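Local coordinates for plasmin and fibronectin-binding protein A (Streptococcus pneumoniae, PDB 4MR0) that acts as a fibronectin-dependent surface adhesin and invasin that binds human fibronectin, plasmin, plasminogen and serum albumin, at residues S301-Q306 / L345-G350; N333-K338 / H370-M375. All coordinates share one frame; numbering follows the deposited sequence.

Interaction 1. Residues S301-Q306 / L345-G350; sequences SKESIQ and LVTAIG. With MN (manganese (II) ion), chain G.
Glu303 to Gln306 runs alongside Thr347 to Gly350 in the same direction, residue for residue, and both chains turn a corner here, at Ser304-Ile305 and at Ala348-Ile349. Two amides of the first corner are held by successive carbonyls of the second: Ser304 N reaches Thr347 O at 2.9 Å, and Ile305 N reaches Ala348 O at 2.9 Å, less straight (138°). Beyond the corner the direction of donation reverses, Gly350 N giving to Ile305 O at 3.1 Å.

Ile305 and Ile349 place equivalent side chains on one face, CB of Ile305 lying 4.2 Å from CG1 of Ile349, where Phe336 also packs against Ile305. On the other face CG of Glu303 rests against CG2 of Thr347 at 3.6 Å, the two side chains side by side. The Glu303 chain then bends at chi2 (91°); its carboxylate lies against the Gly350 backbone, and its OE2 is hydrogen-bonded to His352 ND1. Ser304 OG sits close against the methyl groups of Leu345, 3.2 Å from CD1.

Gln306 has CG anti to the backbone N (chi1 178°), and its extended chain carries OE1 to 2.2 Å from the manganese ion; Gln271, Glu308 and Gly314 supply further ligands. Corners stacked in parallel register, with one isoleucine over another, are characteristic of the parallel beta-helix of the pectate lyase-like clan.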
loop_
_atom_site.group_PDB
_atom_site.type_symbol
_atom_site.label_atom_id
_atom_site.label_comp_id
_atom_site.label_asym_id
_atom_site.label_seq_id
_atom_site.Cartn_x
_atom_site.Cartn_y
_atom_site.Cartn_z
ATOM N N SER A 301 -1.138 9.806 -4.116
ATOM C CA SER A 301 -1.495 8.802 -5.108
ATOM C C SER A 301 -0.277 7.936 -5.428
ATOM O O SER A 301 -0.293 7.159 -6.382
ATOM C CB SER A 301 -1.987 9.475 -6.391
ATOM O OG SER A 301 -0.921 10.139 -7.049
ATOM N N LYS A 302 0.779 8.067 -4.630
ATOM C CA LYS A 302 1.991 7.294 -4.875
ATOM C C LYS A 302 2.301 6.229 -3.826
ATOM O O LYS A 302 3.170 6.422 -2.974
ATOM C CB LYS A 302 3.188 8.238 -5.023
ATOM C CG LYS A 302 3.148 9.080 -6.291
ATOM C CD LYS A 302 2.908 8.204 -7.517
ATOM C CE LYS A 302 3.070 8.986 -8.810
ATOM N NZ LYS A 302 2.212 10.207 -8.831
ATOM N N GLU A 303 1.594 5.105 -3.906
ATOM C CA GLU A 303 1.790 3.993 -2.981
ATOM C C GLU A 303 3.061 3.242 -3.372
ATOM O O GLU A 303 3.323 3.049 -4.559
ATOM C CB GLU A 303 0.595 3.030 -3.046
ATOM C CG GLU A 303 -0.770 3.671 -2.795
ATOM C CD GLU A 303 -1.448 4.163 -4.068
ATOM O OE1 GLU A 303 -0.814 4.138 -5.148
ATOM O OE2 GLU A 303 -2.623 4.577 -3.985
ATOM N N SER A 304 3.853 2.816 -2.390
ATOM C CA SER A 304 5.078 2.075 -2.696
ATOM C C SER A 304 4.751 0.719 -3.323
ATOM O O SER A 304 5.502 0.202 -4.160
ATOM C CB SER A 304 5.915 1.909 -1.434
ATOM O OG SER A 304 6.357 3.188 -1.003
ATOM N N ILE A 305 3.634 0.137 -2.902
ATOM C CA ILE A 305 3.160 -1.110 -3.483
ATOM C C ILE A 305 1.698 -0.873 -3.822
ATOM O O ILE A 305 0.843 -0.806 -2.937
ATOM C CB ILE A 305 3.251 -2.306 -2.517
ATOM C CG1 ILE A 305 4.715 -2.584 -2.156
ATOM C CG2 ILE A 305 2.648 -3.542 -3.184
ATOM C CD1 ILE A 305 4.893 -3.737 -1.169
ATOM N N GLN A 306 1.419 -0.720 -5.107
ATOM C CA GLN A 306 0.060 -0.494 -5.563
ATOM C C GLN A 306 -0.498 -1.809 -6.091
ATOM O O GLN A 306 0.173 -2.529 -6.831
ATOM C CB GLN A 306 0.051 0.574 -6.668
ATOM C CG GLN A 306 -1.325 0.870 -7.253
ATOM C CD GLN A 306 -1.270 1.933 -8.333
ATOM O OE1 GLN A 306 -0.345 1.959 -9.143
ATOM N NE2 GLN A 306 -2.267 2.812 -8.355
ATOM N N LEU A 345 8.091 6.799 3.217
ATOM C CA LEU A 345 7.133 6.557 2.143
ATOM C C LEU A 345 5.845 7.295 2.506
ATOM O O LEU A 345 5.573 7.526 3.686
ATOM C CB LEU A 345 6.842 5.059 2.022
ATOM C CG LEU A 345 8.030 4.092 2.109
ATOM C CD1 LEU A 345 7.515 2.661 1.985
ATOM C CD2 LEU A 345 9.048 4.392 1.014
ATOM N N VAL A 346 5.063 7.674 1.500
ATOM C CA VAL A 346 3.808 8.374 1.743
ATOM C C VAL A 346 2.734 7.353 2.141
ATOM O O VAL A 346 2.106 7.464 3.197
ATOM C CB VAL A 346 3.355 9.147 0.482
ATOM C CG1 VAL A 346 2.010 9.822 0.726
ATOM C CG2 VAL A 346 4.410 10.193 0.122
ATOM N N THR A 347 2.545 6.353 1.287
ATOM C CA THR A 347 1.572 5.288 1.517
ATOM C C THR A 347 2.285 3.995 1.157
ATOM O O THR A 347 2.767 3.842 0.039
ATOM C CB THR A 347 0.335 5.456 0.610
ATOM O OG1 THR A 347 -0.378 6.634 0.998
ATOM C CG2 THR A 347 -0.593 4.254 0.725
ATOM N N ALA A 348 2.365 3.062 2.099
ATOM C CA ALA A 348 3.063 1.812 1.819
ATOM C C ALA A 348 2.346 0.896 0.832
ATOM O O ALA A 348 2.950 0.424 -0.136
ATOM C CB ALA A 348 3.338 1.054 3.124
ATOM N N ILE A 349 1.057 0.661 1.062
ATOM C CA ILE A 349 0.298 -0.262 0.223
ATOM C C ILE A 349 -1.124 0.196 -0.047
ATOM O O ILE A 349 -1.789 0.734 0.841
ATOM C CB ILE A 349 0.184 -1.655 0.908
ATOM C CG1 ILE A 349 1.565 -2.168 1.307
ATOM C CG2 ILE A 349 -0.503 -2.651 -0.027
ATOM C CD1 ILE A 349 1.520 -3.368 2.254
ATOM N N GLY A 350 -1.599 -0.030 -1.269
ATOM C CA GLY A 350 -2.975 0.321 -1.572
ATOM C C GLY A 350 -3.219 0.719 -3.007
ATOM O O GLY A 350 -2.504 0.303 -3.912
HETATM MN MN MN G . -0.576 1.832 -11.366
#

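Interaction 2. Residues N333-K338 / H370-M375; sequences NSYFGK and HFDNMM
Phe336 lies beside Phe371, each pointing to the same side of two parallel strands, 335-337 and 370-372, that are neighbouring rungs of a parallel beta-helix. The axes of the two short strands come within 4.8 Å and are nearly parallel, joined by backbone bonds in which His370 N gives to Ser334 O, Phe336 N to His370 O, and Asp372 N to Phe336 O.

Phe336 gives up the most surface. Its ring takes CE1 of Phe371 over one face, displaced toward the rim, and the two planes meet obliquely at 35°. Phe285 stacks with Phe336 and Phe394 meets Phe371, carrying the aromatic column into the rungs beyond. Met374, bent at chi2 and chi3, closes over the backbone here: its SD lies 3.8 Å from Phe336 CB and its CE 3.4 Å from Phe336 O.

Tyr335 and His370 occupy the other face. Both have CG anti to the backbone N, and the side chains lie side by side, pointing the same way. They form a T-shaped pair, the edge of Tyr335 turned to the face of His370, with CD2 of Tyr335 3.6 Å from ND1 of His370. His370 NE2 is hydrogen-bonded to Asp395 OD2, on strand 387-396.

At its far end the Tyr335 ring crosses Asp372, its plane nearly perpendicular to the carboxylate. The hydroxyl OH donates a short 2.6 Å hydrogen bond to Asp372 OD2, meeting it on the anti side and 25° out of the carboxylate plane.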
loop_
_atom_site.group_PDB
_atom_site.type_symbol
_atom_site.label_atom_id
_atom_site.label_comp_id
_atom_site.label_asym_id
_atom_site.label_seq_id
_atom_site.Cartn_x
_atom_site.Cartn_y
_atom_site.Cartn_z
ATOM N N ASN A 333 5.614 -9.755 6.181
ATOM C CA ASN A 333 6.921 -9.722 6.835
ATOM C C ASN A 333 7.898 -8.714 6.255
ATOM O O ASN A 333 9.113 -8.935 6.268
ATOM C CB ASN A 333 7.549 -11.119 6.785
ATOM C CG ASN A 333 6.566 -12.212 7.171
ATOM O OD1 ASN A 333 5.819 -12.072 8.139
ATOM N ND2 ASN A 333 6.565 -13.308 6.415
ATOM N N SER A 334 7.377 -7.594 5.768
ATOM C CA SER A 334 8.235 -6.589 5.172
ATOM C C SER A 334 8.274 -5.293 5.954
ATOM O O SER A 334 7.375 -4.991 6.733
ATOM C CB SER A 334 7.798 -6.334 3.727
ATOM O OG SER A 334 7.932 -7.521 2.964
ATOM N N TYR A 335 9.334 -4.527 5.733
ATOM C CA TYR A 335 9.526 -3.266 6.426
ATOM C C TYR A 335 9.412 -2.072 5.483
ATOM O O TYR A 335 9.911 -2.101 4.358
ATOM C CB TYR A 335 10.893 -3.285 7.125
ATOM C CG TYR A 335 11.301 -1.974 7.746
ATOM C CD1 TYR A 335 11.826 -0.945 6.963
ATOM C CD2 TYR A 335 11.155 -1.754 9.116
ATOM C CE1 TYR A 335 12.194 0.269 7.525
ATOM C CE2 TYR A 335 11.521 -0.539 9.692
ATOM C CZ TYR A 335 12.038 0.467 8.889
ATOM O OH TYR A 335 12.383 1.680 9.437
ATOM N N PHE A 336 8.748 -1.023 5.957
ATOM C CA PHE A 336 8.560 0.186 5.171
ATOM C C PHE A 336 9.001 1.401 5.975
ATOM O O PHE A 336 8.509 1.632 7.083
ATOM C CB PHE A 336 7.089 0.326 4.770
ATOM C CG PHE A 336 6.560 -0.853 4.003
ATOM C CD1 PHE A 336 6.301 -2.065 4.648
ATOM C CD2 PHE A 336 6.337 -0.762 2.630
ATOM C CE1 PHE A 336 5.827 -3.164 3.934
ATOM C CE2 PHE A 336 5.863 -1.861 1.905
ATOM C CZ PHE A 336 5.609 -3.062 2.559
ATOM N N GLY A 337 9.929 2.173 5.413
ATOM C CA GLY A 337 10.424 3.351 6.102
ATOM C C GLY A 337 11.176 4.303 5.191
ATOM O O GLY A 337 10.841 4.462 4.013
ATOM N N LYS A 338 12.204 4.942 5.731
ATOM C CA LYS A 338 12.998 5.878 4.946
ATOM C C LYS A 338 14.398 5.321 4.722
ATOM O O LYS A 338 14.745 4.265 5.251
ATOM C CB LYS A 338 13.087 7.223 5.670
ATOM C CG LYS A 338 13.952 7.202 6.932
ATOM C CD LYS A 338 14.073 8.596 7.528
ATOM C CE LYS A 338 15.124 8.651 8.637
ATOM N NZ LYS A 338 14.759 7.827 9.818
ATOM N N HIS A 370 5.929 -4.056 9.020
ATOM C CA HIS A 370 6.244 -2.942 9.912
ATOM C C HIS A 370 6.202 -1.655 9.081
ATOM O O HIS A 370 7.057 -1.431 8.226
ATOM C CB HIS A 370 7.639 -3.111 10.529
ATOM C CG HIS A 370 8.005 -2.030 11.501
ATOM N ND1 HIS A 370 9.202 -2.019 12.185
ATOM C CD2 HIS A 370 7.329 -0.929 11.910
ATOM C CE1 HIS A 370 9.248 -0.958 12.973
ATOM N NE2 HIS A 370 8.124 -0.280 12.824
ATOM N N PHE A 371 5.196 -0.825 9.322
ATOM C CA PHE A 371 5.046 0.436 8.600
ATOM C C PHE A 371 5.626 1.501 9.525
ATOM O O PHE A 371 4.936 2.029 10.400
ATOM C CB PHE A 371 3.572 0.691 8.326
ATOM C CG PHE A 371 2.920 -0.381 7.497
ATOM C CD1 PHE A 371 3.267 -0.552 6.159
ATOM C CD2 PHE A 371 1.969 -1.226 8.056
ATOM C CE1 PHE A 371 2.669 -1.559 5.384
ATOM C CE2 PHE A 371 1.364 -2.234 7.292
ATOM C CZ PHE A 371 1.716 -2.399 5.956
ATOM N N ASP A 372 6.900 1.807 9.303
ATOM C CA ASP A 372 7.653 2.732 10.139
ATOM C C ASP A 372 7.595 4.222 9.813
ATOM O O ASP A 372 8.438 4.748 9.079
ATOM C CB ASP A 372 9.112 2.276 10.165
ATOM C CG ASP A 372 9.864 2.770 11.386
ATOM O OD1 ASP A 372 9.300 3.565 12.162
ATOM O OD2 ASP A 372 11.027 2.356 11.562
ATOM N N ASN A 373 6.601 4.895 10.379
ATOM C CA ASN A 373 6.427 6.336 10.213
ATOM C C ASN A 373 6.076 6.809 8.800
ATOM O O ASN A 373 6.740 7.698 8.261
ATOM C CB ASN A 373 7.700 7.053 10.714
ATOM C CG ASN A 373 7.460 8.514 11.063
ATOM O OD1 ASN A 373 6.462 8.860 11.705
ATOM N ND2 ASN A 373 8.388 9.382 10.656
ATOM N N MET A 374 5.038 6.226 8.201
ATOM C CA MET A 374 4.605 6.637 6.863
ATOM C C MET A 374 4.035 8.050 6.972
ATOM O O MET A 374 3.521 8.434 8.021
ATOM C CB MET A 374 3.527 5.693 6.322
ATOM C CG MET A 374 4.038 4.600 5.364
ATOM S SD MET A 374 5.196 3.376 5.993
ATOM C CE MET A 374 6.772 4.317 5.916
ATOM N N MET A 375 4.126 8.819 5.893
ATOM C CA MET A 375 3.634 10.193 5.887
ATOM C C MET A 375 2.110 10.302 5.833
ATOM O O MET A 375 1.526 11.227 6.407
ATOM C CB MET A 375 4.250 10.954 4.705
ATOM C CG MET A 375 3.773 12.388 4.565
ATOM S SD MET A 375 4.495 13.198 3.104
ATOM C CE MET A 375 3.279 12.886 1.933
HETATM O O HOH W 1 11.409 8.100 10.366
#

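Interactions 1 and 2 have their centres 11 Å apart and share the chain that leaves strand 329-337, passes the corner at Ala348-Ile349 and later returns as strand 364-372. They meet in the interior: Ala348 CB packs against Phe371 CD1 at 3.4 Å, and Phe336 of interaction 2 touches Leu345, Ala348 and Ile305 of interaction 1. A probable backbone hydrogen bond, Met375 N to Leu345 O at 2.9 Å, links the ends of segments 345-350 and 370-375, while Met375 CE lies 3.4 Å from Val346 CG2. The manganese ion bound by Gln306 belongs to interaction 1 and lies well away from interaction 2, whose Gly337 is about 12 Å from a different manganese.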